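Local coordinates for protein Uly1 (Catenovulum maritimum, PDB 7DRQ) that is a marine bacterial ulvan lyase of polysaccharide lyase family 24 that binds calcium and probably cleaves the algal polysaccharide ulvan by elimination, at residues M328-L333 / V343-G348. Sequence-based numbering, arbitrary orientation.
Sequences MRPGDL and VSITGG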
loop_
_atom_site.group_PDB
_atom_site.type_symbol
_atom_site.label_atom_id
_atom_site.label_comp_id
_atom_site.label_asym_id
_atom_site.label_seq_id
_atom_site.Cartn_x
_atom_site.Cartn_y
_atom_site.Cartn_z
HETATM N N MSE A 328 -16.419 -14.818 3.437
HETATM C CA MSE A 328 -17.338 -14.290 4.473
HETATM C C MSE A 328 -18.184 -13.157 3.904
HETATM O O MSE A 328 -17.738 -12.451 3.006
HETATM C CB MSE A 328 -16.534 -13.819 5.704
HETATM C CG MSE A 328 -17.311 -13.719 7.046
HETATM SE SE MSE A 328 -18.154 -11.987 7.420
HETATM C CE MSE A 328 -16.560 -10.798 7.001
ATOM N N ARG A 329 -19.411 -12.991 4.389
ATOM C CA ARG A 329 -20.248 -11.881 3.935
ATOM C C ARG A 329 -20.376 -10.904 5.083
ATOM O O ARG A 329 -21.164 -11.152 6.002
ATOM C CB ARG A 329 -21.632 -12.375 3.505
ATOM C CG ARG A 329 -21.636 -13.396 2.379
ATOM C CD ARG A 329 -21.669 -12.719 1.027
ATOM N NE ARG A 329 -21.993 -13.696 -0.006
ATOM C CZ ARG A 329 -21.684 -13.557 -1.290
ATOM N NH1 ARG A 329 -21.040 -12.473 -1.707
ATOM N NH2 ARG A 329 -22.008 -14.517 -2.149
ATOM N N PRO A 330 -19.652 -9.779 5.093
ATOM C CA PRO A 330 -19.722 -8.884 6.275
ATOM C C PRO A 330 -21.100 -8.272 6.504
ATOM O O PRO A 330 -21.402 -7.856 7.634
ATOM C CB PRO A 330 -18.679 -7.797 5.970
ATOM C CG PRO A 330 -17.778 -8.383 4.940
ATOM C CD PRO A 330 -18.592 -9.383 4.153
ATOM N N GLY A 331 -21.944 -8.199 5.470
ATOM C CA GLY A 331 -23.323 -7.763 5.676
ATOM C C GLY A 331 -24.053 -8.608 6.714
ATOM O O GLY A 331 -24.952 -8.108 7.407
ATOM N N ASP A 332 -23.674 -9.892 6.835
ATOM C CA ASP A 332 -24.216 -10.770 7.839
ATOM C C ASP A 332 -24.039 -10.219 9.246
ATOM O O ASP A 332 -24.787 -10.628 10.147
ATOM C CB ASP A 332 -23.512 -12.126 7.758
ATOM C CG ASP A 332 -23.751 -12.783 6.472
ATOM O OD1 ASP A 332 -24.527 -12.166 5.671
ATOM O OD2 ASP A 332 -23.421 -13.986 6.256
ATOM N N LEU A 333 -22.984 -9.441 9.487
ATOM C CA LEU A 333 -22.705 -8.924 10.814
ATOM C C LEU A 333 -23.710 -7.865 11.255
ATOM O O LEU A 333 -23.771 -7.535 12.450
ATOM C CB LEU A 333 -21.288 -8.349 10.842
ATOM C CG LEU A 333 -20.198 -9.300 10.353
ATOM C CD1 LEU A 333 -18.841 -8.597 10.300
ATOM C CD2 LEU A 333 -20.124 -10.549 11.215
ATOM N N VAL A 343 -25.258 -0.670 5.358
ATOM C CA VAL A 343 -23.998 -1.354 5.645
ATOM C C VAL A 343 -22.898 -0.596 4.919
ATOM O O VAL A 343 -22.849 -0.590 3.682
ATOM C CB VAL A 343 -24.016 -2.821 5.207
ATOM C CG1 VAL A 343 -22.677 -3.508 5.593
ATOM C CG2 VAL A 343 -25.203 -3.560 5.795
ATOM N N SER A 344 -21.997 0.024 5.679
ATOM C CA SER A 344 -20.969 0.882 5.116
ATOM C C SER A 344 -19.622 0.226 5.396
ATOM O O SER A 344 -19.181 0.164 6.549
ATOM C CB SER A 344 -21.039 2.294 5.700
ATOM O OG SER A 344 -19.980 3.100 5.209
ATOM N N ILE A 345 -19.000 -0.299 4.341
ATOM C CA ILE A 345 -17.678 -0.904 4.407
ATOM C C ILE A 345 -16.771 -0.062 3.525
ATOM O O ILE A 345 -16.887 -0.100 2.294
ATOM C CB ILE A 345 -17.690 -2.366 3.945
ATOM C CG1 ILE A 345 -18.631 -3.198 4.825
ATOM C CG2 ILE A 345 -16.274 -2.940 3.942
ATOM C CD1 ILE A 345 -18.954 -4.557 4.210
ATOM N N THR A 346 -15.846 0.682 4.146
ATOM C CA THR A 346 -15.006 1.618 3.415
ATOM C C THR A 346 -13.522 1.447 3.699
ATOM O O THR A 346 -12.709 2.159 3.108
ATOM C CB THR A 346 -15.416 3.070 3.732
ATOM O OG1 THR A 346 -15.468 3.254 5.149
ATOM C CG2 THR A 346 -16.794 3.370 3.142
ATOM N N GLY A 347 -13.148 0.531 4.580
ATOM C CA GLY A 347 -11.756 0.358 4.934
ATOM C C GLY A 347 -11.650 -0.624 6.079
ATOM O O GLY A 347 -12.627 -1.279 6.443
ATOM N N GLY A 348 -10.447 -0.711 6.640
ATOM C CA GLY A 348 -10.246 -1.609 7.756
ATOM C C GLY A 348 -10.068 -3.062 7.382
ATOM O O GLY A 348 -10.142 -3.925 8.263
#
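V343 meets G331 through its methyl CG1, which stops 4.3 Å from CA of G331, a loose van der Waals approach. With no side chain on G331, the backbones come nearest here, CA of G331 lying 6.4 Å from CA of V343. The valine also touches F287, a ligand of one calcium site, and its backbone is hydrogen-bonded to R286 and R288; R286 reaches residues 328-333 too, giving its NH2 to the carbonyl O of G331. The recurrent antiparallel sheets, mostly four-stranded, are consistent with a beta-propeller of BNR-repeat type. After strand 326-328 of one sheet, residues 330-333 curl into a 3-10 turn, evidenced by L333 N bonding to P330 O at 2.9 Å, whereas strand 343-344 pairs with 359-369 in another; the contact packs that turn against V343 and I345, where the chain enters the next sheet. At I345 the touching branch is CG1-CD1: chi1 of -60° sets CG1 opposite the carbonyl carbon, and chi2 of 166° extends the chain so that CD1 leads. CD1 packs 3.7 Å from CB of P330 and 4.1 Å from its CG, the two side chains crossing at roughly a right angle. M293 and T365 also touch the buried proline ring.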